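Conserved hypothetical protein (Sulfolobus solfataricus, PDB 2FNA) is an AAA+ ATPase that binds ADP in a P-loop NTPase domain and probably hydrolyses ATP, its cellular role being unknown. Local coordinates at residues I32-L38 / F201-L206; G37-T41 / I242-L246; M296-S300 / I352-S357; W305-K309 / D322-Y326. All blocks are in the same frame, centred on the assembly; numbering follows the deposited sequence.

Interaction 1: I32-L38 / F201-L206; sequences ITLVLGL and FSTVEL. With EDO (1,2-ethanediol), chain F.
Strands 32-37 and 202-206 run parallel, with T33 paired to S202, L34 to T203, V35 to V204 and L36 to E205; their short axes diverge by only 21°. Five backbone hydrogen bonds join them in the usual parallel pattern, in which L34 and L36 each bond by N-H and C=O to the residues flanking the one they face. The straightest is L36 N to V204 O at 2.7 Å, with 176° at the hydrogen, whereas L206 N meets L36 O from above the carbonyl plane. Apolar contacts gather on the sheet face carrying L34 and L36. The F201 ring receives I32 CG2 over one face, and L34 CD1 comes obliquely to within 3.6 Å of F201 CD2. L36 CD1 presses on T203 CG2 at 3.3 Å, tighter than a usual carbon contact; with CG2 of T203 anti to its own N (chi1 -54° for OG1), the methyl and not the hydroxyl meets the leucine. Among the side chains, one water bridges T33 OG1 (2.9 Å) and S202 OG (2.7 Å). E205 OE2 turns out of the pair to a salt bridge with K207. V35 and V204 on the other face pack against I46 of helix 43-54. Strand 32-37, between 171-177 and the border strand 202-206, leads into the nucleotide-binding loop, in the 5-1-4-3-2 strand order of AAA+ P-loop ATPases.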
loop_
_atom_site.group_PDB
_atom_site.type_symbol
_atom_site.label_atom_id
_atom_site.label_comp_id
_atom_site.label_asym_id
_atom_site.label_seq_id
_atom_site.Cartn_x
_atom_site.Cartn_y
_atom_site.Cartn_z
ATOM N N ILE A 32 16.589 1.511 3.567
ATOM C CA ILE A 32 15.208 1.124 3.292
ATOM C C ILE A 32 14.287 1.478 4.453
ATOM O O ILE A 32 14.520 1.122 5.635
ATOM C CB ILE A 32 15.072 -0.373 2.879
ATOM C CG1 ILE A 32 15.763 -0.615 1.539
ATOM C CG2 ILE A 32 13.588 -0.771 2.734
ATOM C CD1 ILE A 32 15.890 -2.053 1.188
ATOM N N THR A 33 13.268 2.259 4.103
ATOM C CA THR A 33 12.175 2.596 4.996
ATOM C C THR A 33 10.928 1.848 4.482
ATOM O O THR A 33 10.593 1.924 3.275
ATOM C CB THR A 33 11.972 4.121 5.074
ATOM O OG1 THR A 33 13.106 4.729 5.715
ATOM C CG2 THR A 33 10.679 4.495 5.804
ATOM N N LEU A 34 10.311 1.069 5.381
ATOM C CA LEU A 34 9.046 0.392 5.109
ATOM C C LEU A 34 7.896 1.212 5.687
ATOM O O LEU A 34 7.940 1.683 6.825
ATOM C CB LEU A 34 8.997 -1.027 5.681
ATOM C CG LEU A 34 9.982 -2.051 5.133
ATOM C CD1 LEU A 34 9.549 -3.397 5.651
ATOM C CD2 LEU A 34 10.072 -2.066 3.587
ATOM N N VAL A 35 6.876 1.407 4.865
ATOM C CA VAL A 35 5.644 2.043 5.313
ATOM C C VAL A 35 4.567 0.973 5.253
ATOM O O VAL A 35 4.211 0.488 4.177
ATOM C CB VAL A 35 5.275 3.298 4.467
ATOM C CG1 VAL A 35 3.984 3.936 5.001
ATOM C CG2 VAL A 35 6.434 4.367 4.539
ATOM N N LEU A 36 4.056 0.619 6.421
ATOM C CA LEU A 36 3.048 -0.419 6.549
ATOM C C LEU A 36 1.682 0.126 6.979
ATOM O O LEU A 36 1.552 1.250 7.457
ATOM C CB LEU A 36 3.525 -1.483 7.563
ATOM C CG LEU A 36 4.952 -2.019 7.366
ATOM C CD1 LEU A 36 5.368 -2.927 8.505
ATOM C CD2 LEU A 36 5.072 -2.763 6.058
ATOM N N GLY A 37 0.660 -0.712 6.813
ATOM C CA GLY A 37 -0.703 -0.339 7.143
ATOM C C GLY A 37 -1.672 -0.936 6.149
ATOM O O GLY A 37 -1.327 -1.133 4.996
ATOM N N LEU A 38 -2.881 -1.257 6.610
ATOM C CA LEU A 38 -3.928 -1.724 5.713
ATOM C C LEU A 38 -4.224 -0.679 4.673
ATOM O O LEU A 38 -3.918 0.520 4.845
ATOM C CB LEU A 38 -5.210 -2.009 6.495
ATOM C CG LEU A 38 -5.117 -3.134 7.527
ATOM C CD1 LEU A 38 -6.302 -3.056 8.570
ATOM C CD2 LEU A 38 -5.088 -4.481 6.888
ATOM N N PHE A 201 15.302 -2.546 8.438
ATOM C CA PHE A 201 14.494 -1.540 7.777
ATOM C C PHE A 201 13.906 -0.611 8.816
ATOM O O PHE A 201 13.416 -1.076 9.845
ATOM C CB PHE A 201 13.353 -2.204 7.009
ATOM C CG PHE A 201 13.797 -3.300 6.065
ATOM C CD1 PHE A 201 15.022 -3.239 5.420
ATOM C CD2 PHE A 201 12.964 -4.383 5.806
ATOM C CE1 PHE A 201 15.426 -4.245 4.557
ATOM C CE2 PHE A 201 13.354 -5.386 4.918
ATOM C CZ PHE A 201 14.592 -5.310 4.303
ATOM N N SER A 202 13.963 0.695 8.561
ATOM C CA SER A 202 13.234 1.675 9.357
ATOM C C SER A 202 11.764 1.525 8.972
ATOM O O SER A 202 11.391 1.692 7.784
ATOM C CB SER A 202 13.702 3.093 9.067
ATOM O OG SER A 202 13.006 4.041 9.865
ATOM N N THR A 203 10.937 1.203 9.965
ATOM C CA THR A 203 9.541 0.789 9.709
ATOM C C THR A 203 8.563 1.732 10.415
ATOM O O THR A 203 8.731 2.050 11.612
ATOM C CB THR A 203 9.328 -0.669 10.167
ATOM O OG1 THR A 203 10.319 -1.494 9.541
ATOM C CG2 THR A 203 7.912 -1.189 9.764
ATOM N N VAL A 204 7.605 2.226 9.643
ATOM C CA VAL A 204 6.490 3.053 10.106
ATOM C C VAL A 204 5.186 2.313 9.763
ATOM O O VAL A 204 5.019 1.840 8.637
ATOM C CB VAL A 204 6.515 4.381 9.348
ATOM C CG1 VAL A 204 5.416 5.277 9.801
ATOM C CG2 VAL A 204 7.876 5.073 9.520
ATOM N N GLU A 205 4.294 2.137 10.729
ATOM C CA GLU A 205 3.015 1.472 10.482
ATOM C C GLU A 205 1.847 2.436 10.766
ATOM O O GLU A 205 1.801 3.054 11.812
ATOM C CB GLU A 205 2.857 0.237 11.350
ATOM C CG GLU A 205 1.558 -0.515 11.047
ATOM C CD GLU A 205 1.336 -1.771 11.890
ATOM O OE1 GLU A 205 2.126 -2.026 12.829
ATOM O OE2 GLU A 205 0.354 -2.500 11.586
ATOM N N LEU A 206 0.882 2.506 9.855
ATOM C CA LEU A 206 -0.337 3.270 10.087
ATOM C C LEU A 206 -1.500 2.363 10.460
ATOM O O LEU A 206 -1.925 1.507 9.670
ATOM C CB LEU A 206 -0.680 4.078 8.867
ATOM C CG LEU A 206 0.366 5.120 8.458
ATOM C CD1 LEU A 206 -0.005 5.720 7.165
ATOM C CD2 LEU A 206 0.459 6.166 9.515
HETATM C C1 EDO F . 12.651 -6.312 10.860
HETATM O O1 EDO F . 11.214 -6.096 10.839
HETATM C C2 EDO F . 13.425 -5.589 9.759
HETATM O O2 EDO F . 14.276 -4.602 10.360
HETATM O O HOH W 1 12.991 6.231 8.246
HETATM O O HOH W 2 -3.219 -0.653 9.609
#

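Interaction 2: G37-T41 / I242-L246; sequences GLRRT and IPGWL. With ADP (adenosine-5'-diphosphate), chain D.
R40 sets CG beside its backbone N and bends again at chi3 (-75°), while W245 holds its CG anti to its own carbonyl carbon; together these torsions lay the arginine across the ring. CD stands over the six-membered ring of W245, 3.7 Å from its centroid and 12° off the normal, a CH-pi contact. Further along, R40 NE approaches W245 CZ2 to 3.1 Å over the same face, the guanidinium tilted 29° from the indole plane. E277 takes R40 NH1 in a salt bridge and E349 accepts from W245 NE1, so both partners are fixed at their far ends. Without the indole, as with an alanine here, R40 would probably lose the aromatic floor under its aliphatic part, and E349 this donor. Behind the arginine, I242 CG2 touches R40 CB at 3.5 Å. The backbone tie is G244 N to R40 O, 2.9 Å, in the carbonyl plane; a CB on G244 would clash with R40 CB. R40 N also holds ADP O2B at 2.7 Å, while P243 CB lies 3.3 Å from N7 of the adenine. The type II turn from L38 to T41 thus belongs to a nucleotide pocket consistent with a Walker A P-loop, closed on one side by the start of helix 243-256.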
loop_
_atom_site.group_PDB
_atom_site.type_symbol
_atom_site.label_atom_id
_atom_site.label_comp_id
_atom_site.label_asym_id
_atom_site.label_seq_id
_atom_site.Cartn_x
_atom_site.Cartn_y
_atom_site.Cartn_z
ATOM N N GLY A 37 0.660 -0.712 6.813
ATOM C CA GLY A 37 -0.703 -0.339 7.143
ATOM C C GLY A 37 -1.672 -0.936 6.149
ATOM O O GLY A 37 -1.327 -1.133 4.996
ATOM N N LEU A 38 -2.881 -1.257 6.610
ATOM C CA LEU A 38 -3.928 -1.724 5.713
ATOM C C LEU A 38 -4.224 -0.679 4.673
ATOM O O LEU A 38 -3.918 0.520 4.845
ATOM C CB LEU A 38 -5.210 -2.009 6.495
ATOM C CG LEU A 38 -5.117 -3.134 7.527
ATOM C CD1 LEU A 38 -6.302 -3.056 8.570
ATOM C CD2 LEU A 38 -5.088 -4.481 6.888
ATOM N N ARG A 39 -4.844 -1.104 3.589
ATOM C CA ARG A 39 -5.365 -0.164 2.655
ATOM C C ARG A 39 -6.121 0.953 3.348
ATOM O O ARG A 39 -6.828 0.742 4.329
ATOM C CB ARG A 39 -6.281 -0.823 1.645
ATOM C CG ARG A 39 -5.580 -1.418 0.510
ATOM C CD ARG A 39 -6.568 -1.917 -0.520
ATOM N NE ARG A 39 -6.153 -3.223 -0.966
ATOM C CZ ARG A 39 -5.126 -3.454 -1.766
ATOM N NH1 ARG A 39 -4.397 -2.449 -2.254
ATOM N NH2 ARG A 39 -4.830 -4.709 -2.083
ATOM N N ARG A 40 -5.932 2.151 2.816
ATOM C CA ARG A 40 -6.674 3.354 3.221
ATOM C C ARG A 40 -6.336 3.874 4.591
ATOM O O ARG A 40 -7.137 4.602 5.193
ATOM C CB ARG A 40 -8.179 3.118 3.074
ATOM C CG ARG A 40 -8.594 3.110 1.652
ATOM C CD ARG A 40 -10.019 2.629 1.536
ATOM N NE ARG A 40 -10.160 1.184 1.729
ATOM C CZ ARG A 40 -9.884 0.272 0.807
ATOM N NH1 ARG A 40 -9.430 0.623 -0.395
ATOM N NH2 ARG A 40 -10.093 -1.006 1.069
ATOM N N THR A 41 -5.119 3.579 5.053
ATOM C CA THR A 41 -4.646 4.060 6.354
ATOM C C THR A 41 -3.752 5.318 6.247
ATOM O O THR A 41 -3.372 5.888 7.257
ATOM C CB THR A 41 -3.949 2.948 7.195
ATOM O OG1 THR A 41 -2.954 2.299 6.412
ATOM C CG2 THR A 41 -4.971 1.896 7.696
ATOM N N ILE A 242 -11.041 3.001 9.759
ATOM C CA ILE A 242 -10.185 3.179 8.576
ATOM C C ILE A 242 -10.240 4.627 8.094
ATOM O O ILE A 242 -11.319 5.128 7.770
ATOM C CB ILE A 242 -10.549 2.183 7.456
ATOM C CG1 ILE A 242 -10.145 0.756 7.892
ATOM C CG2 ILE A 242 -9.939 2.574 6.095
ATOM C CD1 ILE A 242 -8.650 0.513 8.026
ATOM N N PRO A 243 -9.080 5.330 8.079
ATOM C CA PRO A 243 -9.137 6.753 7.726
ATOM C C PRO A 243 -9.810 7.082 6.402
ATOM O O PRO A 243 -10.535 8.084 6.316
ATOM C CB PRO A 243 -7.657 7.179 7.713
ATOM C CG PRO A 243 -7.012 6.279 8.698
ATOM C CD PRO A 243 -7.726 4.925 8.484
ATOM N N GLY A 244 -9.533 6.281 5.382
ATOM C CA GLY A 244 -10.091 6.483 4.053
ATOM C C GLY A 244 -11.603 6.480 4.036
ATOM O O GLY A 244 -12.222 7.265 3.301
ATOM N N TRP A 245 -12.231 5.610 4.836
ATOM C CA TRP A 245 -13.691 5.561 4.838
ATOM C C TRP A 245 -14.276 6.761 5.613
ATOM O O TRP A 245 -15.320 7.322 5.240
ATOM C CB TRP A 245 -14.216 4.290 5.474
ATOM C CG TRP A 245 -13.805 2.988 4.874
ATOM C CD1 TRP A 245 -13.496 1.896 5.568
ATOM C CD2 TRP A 245 -13.722 2.622 3.479
ATOM N NE1 TRP A 245 -13.212 0.865 4.732
ATOM C CE2 TRP A 245 -13.342 1.278 3.439
ATOM C CE3 TRP A 245 -13.938 3.292 2.270
ATOM C CZ2 TRP A 245 -13.160 0.579 2.251
ATOM C CZ3 TRP A 245 -13.751 2.594 1.079
ATOM C CH2 TRP A 245 -13.372 1.259 1.078
ATOM N N LEU A 246 -13.611 7.145 6.694
ATOM C CA LEU A 246 -14.039 8.296 7.493
ATOM C C LEU A 246 -13.925 9.595 6.693
ATOM O O LEU A 246 -14.762 10.500 6.821
ATOM C CB LEU A 246 -13.177 8.389 8.761
ATOM C CG LEU A 246 -13.523 7.303 9.799
ATOM C CD1 LEU A 246 -12.554 7.336 10.906
ATOM C CD2 LEU A 246 -14.930 7.479 10.349
HETATM P PB ADP D . -3.160 4.124 1.634
HETATM O O1B ADP D . -2.683 3.651 2.969
HETATM O O2B ADP D . -4.218 3.194 1.048
HETATM O O3B ADP D . -2.117 4.559 0.660
HETATM P PA ADP D . -4.116 6.898 1.298
HETATM O O1A ADP D . -2.954 7.805 1.549
HETATM O O2A ADP D . -4.356 6.688 -0.139
HETATM O O3A ADP D . -4.062 5.458 2.052
HETATM O "O5'" ADP D . -5.337 7.503 2.115
HETATM C "C5'" ADP D . -6.682 7.015 1.970
HETATM C "C4'" ADP D . -7.667 8.177 2.062
HETATM O "O4'" ADP D . -7.804 8.642 3.392
HETATM C "C3'" ADP D . -7.282 9.389 1.272
HETATM O "O3'" ADP D . -8.504 10.070 0.916
HETATM C "C2'" ADP D . -6.536 10.257 2.260
HETATM O "O2'" ADP D . -6.604 11.639 1.940
HETATM C "C1'" ADP D . -7.313 9.965 3.513
HETATM N N9 ADP D . -6.546 9.990 4.754
HETATM C C8 ADP D . -5.939 8.930 5.328
HETATM N N7 ADP D . -5.389 9.285 6.489
HETATM C C5 ADP D . -5.625 10.607 6.660
HETATM C C6 ADP D . -5.329 11.636 7.681
HETATM N N6 ADP D . -4.615 11.318 8.781
HETATM N N1 ADP D . -5.796 12.902 7.489
HETATM C C2 ADP D . -6.522 13.240 6.406
HETATM N N3 ADP D . -6.835 12.358 5.442
HETATM C C4 ADP D . -6.423 11.062 5.528
#

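Interaction 3: M296-S300 / I352-S357; sequences MRTLS and ISLAFS. With EDO (1,2-ethanediol), chain J.
M296 and F356 form the centre of this contact: CB of the selenomethionine sits over one face of the F356 ring, 3.6 Å from the centroid and 15° off the normal. Selenium lies above that face too, but farther out, at 5.2 Å from the F356 centroid, a distant Met-aromatic contact. Bends at chi2 (-57°) and chi3 (-60°) fold the M296 chain back, and its CE reaches I352 CG2 at 3.7 Å. A polar grip lies beside this apolar patch. S300 OG donates to S353 O over 2.7 Å from above the carbonyl plane; S300 OG and F356 N reach that oxygen from opposite faces of its plane. R297 CA-H points to F356 O, 3.6 Å from CA. Outward, F278 of helix 259-282 meets the F356 ring edge-to-face, and I338 packs on M296. Shrinking this ring to a leucine's branch is likely to leave M296 CB without its aromatic cover and F278 without its ring partner, opening a gap between the helices. The contact brings the chain's C-terminal end, just past helix 350-355, against helix 289-299, the first helix of a region resembling the winged helix-turn-helix domain of MCM proteins, and joins both to helix 259-282.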
loop_
_atom_site.group_PDB
_atom_site.type_symbol
_atom_site.label_atom_id
_atom_site.label_comp_id
_atom_site.label_asym_id
_atom_site.label_seq_id
_atom_site.Cartn_x
_atom_site.Cartn_y
_atom_site.Cartn_z
HETATM N N MSE A 296 -14.815 -16.097 3.482
HETATM C CA MSE A 296 -14.967 -14.695 3.916
HETATM C C MSE A 296 -16.343 -14.419 4.497
HETATM O O MSE A 296 -16.486 -13.690 5.489
HETATM C CB MSE A 296 -14.681 -13.738 2.764
HETATM C CG MSE A 296 -13.231 -13.684 2.356
HETATM SE SE MSE A 296 -12.010 -13.212 3.819
HETATM C CE MSE A 296 -12.701 -11.520 4.265
ATOM N N ARG A 297 -17.358 -14.982 3.862
ATOM C CA ARG A 297 -18.704 -14.950 4.405
ATOM C C ARG A 297 -18.732 -15.635 5.766
ATOM O O ARG A 297 -19.333 -15.130 6.713
ATOM C CB ARG A 297 -19.678 -15.608 3.432
ATOM C CG ARG A 297 -19.869 -14.797 2.152
ATOM C CD ARG A 297 -20.758 -15.508 1.128
ATOM N NE ARG A 297 -20.579 -14.916 -0.199
ATOM C CZ ARG A 297 -21.121 -15.382 -1.324
ATOM N NH1 ARG A 297 -21.900 -16.458 -1.303
ATOM N NH2 ARG A 297 -20.881 -14.763 -2.480
ATOM N N THR A 298 -18.063 -16.774 5.865
ATOM C CA THR A 298 -18.005 -17.521 7.126
ATOM C C THR A 298 -17.337 -16.702 8.224
ATOM O O THR A 298 -17.801 -16.682 9.370
ATOM C CB THR A 298 -17.278 -18.883 6.956
ATOM O OG1 THR A 298 -17.977 -19.666 5.990
ATOM C CG2 THR A 298 -17.201 -19.651 8.279
ATOM N N LEU A 299 -16.258 -16.015 7.871
ATOM C CA LEU A 299 -15.488 -15.260 8.851
ATOM C C LEU A 299 -15.973 -13.821 9.059
ATOM O O LEU A 299 -15.368 -13.098 9.832
ATOM C CB LEU A 299 -14.015 -15.242 8.452
ATOM C CG LEU A 299 -13.254 -16.564 8.576
ATOM C CD1 LEU A 299 -11.854 -16.327 8.086
ATOM C CD2 LEU A 299 -13.230 -17.088 9.992
ATOM N N SER A 300 -17.052 -13.413 8.391
ATOM C CA SER A 300 -17.585 -12.052 8.518
ATOM C C SER A 300 -17.821 -11.637 9.977
ATOM O O SER A 300 -17.412 -10.559 10.387
ATOM C CB SER A 300 -18.887 -11.901 7.711
ATOM O OG SER A 300 -19.469 -10.609 7.873
ATOM N N ILE A 352 -14.910 -4.746 5.760
ATOM C CA ILE A 352 -14.701 -6.042 5.113
ATOM C C ILE A 352 -15.686 -7.093 5.677
ATOM O O ILE A 352 -16.206 -7.921 4.934
ATOM C CB ILE A 352 -13.274 -6.540 5.270
ATOM C CG1 ILE A 352 -12.311 -5.577 4.605
ATOM C CG2 ILE A 352 -13.133 -7.914 4.635
ATOM C CD1 ILE A 352 -10.891 -5.975 4.736
ATOM N N SER A 353 -15.949 -7.051 6.981
ATOM C CA SER A 353 -17.022 -7.886 7.546
ATOM C C SER A 353 -18.311 -7.562 6.841
ATOM O O SER A 353 -18.998 -8.443 6.364
ATOM C CB SER A 353 -17.207 -7.622 9.041
ATOM O OG SER A 353 -15.945 -7.641 9.670
ATOM N N LEU A 354 -18.630 -6.274 6.779
ATOM C CA LEU A 354 -19.872 -5.845 6.188
ATOM C C LEU A 354 -20.005 -6.329 4.750
ATOM O O LEU A 354 -21.056 -6.810 4.370
ATOM C CB LEU A 354 -19.983 -4.327 6.220
ATOM C CG LEU A 354 -21.330 -3.781 5.782
ATOM C CD1 LEU A 354 -22.317 -3.963 6.916
ATOM C CD2 LEU A 354 -21.222 -2.317 5.359
ATOM N N ALA A 355 -18.940 -6.175 3.965
ATOM C CA ALA A 355 -18.959 -6.500 2.547
ATOM C C ALA A 355 -19.305 -7.943 2.284
ATOM O O ALA A 355 -19.908 -8.241 1.253
ATOM C CB ALA A 355 -17.623 -6.160 1.901
ATOM N N PHE A 356 -18.967 -8.837 3.211
ATOM C CA PHE A 356 -19.268 -10.261 3.044
ATOM C C PHE A 356 -20.421 -10.733 3.937
ATOM O O PHE A 356 -20.557 -11.922 4.183
ATOM C CB PHE A 356 -18.011 -11.119 3.308
ATOM C CG PHE A 356 -16.884 -10.871 2.343
ATOM C CD1 PHE A 356 -16.831 -11.547 1.134
ATOM C CD2 PHE A 356 -15.888 -9.959 2.630
ATOM C CE1 PHE A 356 -15.804 -11.308 0.236
ATOM C CE2 PHE A 356 -14.849 -9.718 1.733
ATOM C CZ PHE A 356 -14.812 -10.385 0.542
ATOM N N SER A 357 -21.263 -9.805 4.384
ATOM C CA SER A 357 -22.323 -10.088 5.357
ATOM C C SER A 357 -23.641 -10.390 4.684
ATOM O O SER A 357 -24.558 -10.897 5.337
ATOM C CB SER A 357 -22.531 -8.885 6.278
ATOM O OG SER A 357 -21.337 -8.590 6.976
ATOM O OXT SER A 357 -23.822 -10.106 3.495
HETATM C C1 EDO J . -19.790 -11.242 -2.193
HETATM O O1 EDO J . -20.790 -11.222 -3.219
HETATM C C2 EDO J . -20.352 -10.649 -0.902
HETATM O O2 EDO J . -20.685 -11.691 0.022
#

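Interaction 4: W305-K309 / D322-Y326; sequences WSDVK and DSEIY
Helices 305-316 and 322-334 meet here near their first turns, the short axes of 305-309 and 322-326 crossing at 106° with a closest approach of 11.1 Å, a separation bridged by side chains with no hydrogen bond between the segments. W305 and I325 carry most of it. With CG of W305 anti to its own N (chi1 -177°), the indole reaches across to the second helix, and I325 CG2 stands over the face of its six-membered ring, 3.4 Å from the centroid and 13° off the normal: a close CH-pi contact. The rim of the same ring abuts the backbone of the second helix. D322 O lies at the edge near the ring plane, 3.5 Å from W305 CH2, and Y326 CB is 3.9 Å from that carbon. The other branch of I325 ends in CD1, 4.0 Å from K309 CA; V308 CG1 approaches I325 CG2 more loosely, at 4.3 Å. K309 brings its CE methylene to 3.6 Å from D322 OD1; the charged atoms K309 NZ and D322 OD1 stay 4.8 Å apart, attracting each other at most weakly, and the ammonium is paired instead with E313 one turn along its own helix. V308 packs helix 305-316 on I295 and L299 of helix 289-299, while W305 and I325 tie 322-334 to 305-316, consistent with the second and third helices of a winged helix-turn-helix, the hairpin 338-340/345-347 being the probable wing.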
loop_
_atom_site.group_PDB
_atom_site.type_symbol
_atom_site.label_atom_id
_atom_site.label_comp_id
_atom_site.label_asym_id
_atom_site.label_seq_id
_atom_site.Cartn_x
_atom_site.Cartn_y
_atom_site.Cartn_z
ATOM N N TRP A 305 -11.166 -22.170 12.815
ATOM C CA TRP A 305 -10.886 -23.220 11.827
ATOM C C TRP A 305 -12.055 -24.170 11.611
ATOM O O TRP A 305 -12.432 -24.441 10.470
ATOM C CB TRP A 305 -9.699 -24.040 12.300
ATOM C CG TRP A 305 -9.258 -25.098 11.362
ATOM C CD1 TRP A 305 -9.837 -26.324 11.158
ATOM C CD2 TRP A 305 -8.112 -25.053 10.516
ATOM N NE1 TRP A 305 -9.127 -27.033 10.222
ATOM C CE2 TRP A 305 -8.062 -26.274 9.812
ATOM C CE3 TRP A 305 -7.123 -24.098 10.280
ATOM C CZ2 TRP A 305 -7.060 -26.560 8.891
ATOM C CZ3 TRP A 305 -6.131 -24.383 9.363
ATOM C CH2 TRP A 305 -6.108 -25.601 8.680
ATOM N N SER A 306 -12.597 -24.702 12.710
ATOM C CA SER A 306 -13.741 -25.607 12.651
ATOM C C SER A 306 -14.901 -24.989 11.867
ATOM O O SER A 306 -15.535 -25.680 11.070
ATOM C CB SER A 306 -14.210 -26.013 14.058
ATOM O OG SER A 306 -14.318 -24.908 14.937
ATOM N N ASP A 307 -15.149 -23.686 12.062
ATOM C CA ASP A 307 -16.244 -23.000 11.362
ATOM C C ASP A 307 -15.956 -22.900 9.851
ATOM O O ASP A 307 -16.849 -23.077 9.015
ATOM C CB ASP A 307 -16.489 -21.603 11.958
ATOM C CG ASP A 307 -16.818 -21.643 13.450
ATOM O OD1 ASP A 307 -17.943 -22.067 13.820
ATOM O OD2 ASP A 307 -15.943 -21.254 14.256
ATOM N N VAL A 308 -14.703 -22.602 9.517
ATOM C CA VAL A 308 -14.245 -22.526 8.120
ATOM C C VAL A 308 -14.397 -23.928 7.471
ATOM O O VAL A 308 -15.022 -24.087 6.413
ATOM C CB VAL A 308 -12.775 -22.004 8.040
ATOM C CG1 VAL A 308 -12.240 -22.122 6.633
ATOM C CG2 VAL A 308 -12.676 -20.540 8.519
ATOM N N LYS A 309 -13.849 -24.937 8.131
ATOM C CA LYS A 309 -13.965 -26.316 7.651
ATOM C C LYS A 309 -15.421 -26.691 7.415
ATOM O O LYS A 309 -15.783 -27.170 6.337
ATOM C CB LYS A 309 -13.351 -27.283 8.656
ATOM C CG LYS A 309 -13.082 -28.689 8.097
ATOM C CD LYS A 309 -12.175 -29.480 9.044
ATOM C CE LYS A 309 -11.521 -30.671 8.356
ATOM N NZ LYS A 309 -12.521 -31.743 8.122
ATOM N N ASP A 322 -6.809 -30.591 5.609
ATOM C CA ASP A 322 -6.253 -29.509 6.423
ATOM C C ASP A 322 -5.185 -28.708 5.678
ATOM O O ASP A 322 -4.921 -27.570 6.044
ATOM C CB ASP A 322 -5.684 -30.052 7.735
ATOM C CG ASP A 322 -6.751 -30.667 8.626
ATOM O OD1 ASP A 322 -7.950 -30.334 8.473
ATOM O OD2 ASP A 322 -6.380 -31.491 9.484
ATOM N N SER A 323 -4.580 -29.301 4.649
ATOM C CA SER A 323 -3.551 -28.630 3.842
ATOM C C SER A 323 -4.166 -27.548 2.980
ATOM O O SER A 323 -3.608 -26.454 2.851
ATOM C CB SER A 323 -2.830 -29.612 2.907
ATOM O OG SER A 323 -2.145 -30.622 3.622
ATOM N N GLU A 324 -5.296 -27.880 2.361
ATOM C CA GLU A 324 -6.029 -26.936 1.534
ATOM C C GLU A 324 -6.500 -25.757 2.391
ATOM O O GLU A 324 -6.252 -24.595 2.040
ATOM C CB GLU A 324 -7.218 -27.630 0.852
ATOM C CG GLU A 324 -6.812 -28.538 -0.306
ATOM C CD GLU A 324 -7.965 -29.383 -0.856
ATOM O OE1 GLU A 324 -8.466 -30.299 -0.144
ATOM O OE2 GLU A 324 -8.349 -29.148 -2.023
ATOM N N ILE A 325 -7.141 -26.078 3.518
ATOM C CA ILE A 325 -7.666 -25.075 4.459
ATOM C C ILE A 325 -6.568 -24.112 4.946
ATOM O O ILE A 325 -6.759 -22.911 4.959
ATOM C CB ILE A 325 -8.311 -25.721 5.717
ATOM C CG1 ILE A 325 -9.453 -26.690 5.347
ATOM C CG2 ILE A 325 -8.799 -24.630 6.694
ATOM C CD1 ILE A 325 -10.825 -26.060 5.210
ATOM N N TYR A 326 -5.440 -24.672 5.363
ATOM C CA TYR A 326 -4.293 -23.911 5.819
ATOM C C TYR A 326 -3.823 -22.931 4.747
ATOM O O TYR A 326 -3.535 -21.766 5.037
ATOM C CB TYR A 326 -3.149 -24.868 6.178
ATOM C CG TYR A 326 -1.869 -24.180 6.624
ATOM C CD1 TYR A 326 -1.713 -23.737 7.938
ATOM C CD2 TYR A 326 -0.811 -23.979 5.733
ATOM C CE1 TYR A 326 -0.547 -23.112 8.356
ATOM C CE2 TYR A 326 0.359 -23.354 6.141
ATOM C CZ TYR A 326 0.484 -22.924 7.454
ATOM O OH TYR A 326 1.642 -22.300 7.867
#

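In the fold
Interactions 1 and 2 are two sides of one nucleotide site: they share G37 and L38, and L206 CD1 touches T41 O at 3.4 Å, so the edge strand 202-206 and the start of helix 243-256 both reach the loop that holds ADP, which is also hydrogen-bonded by K43, S44 and S45. Interactions 3 and 4 lie in the C-terminal part, their centres about 17 Å apart, and meet where L299 CD2 packs on V308 CG2 at 3.8 Å; along the chain, interaction 4 is nested within the loop that interaction 3 closes. Interaction 3 comes within about 6 Å (nearest atoms) of interaction 2, whereas interaction 4 stays about 17 Å from it.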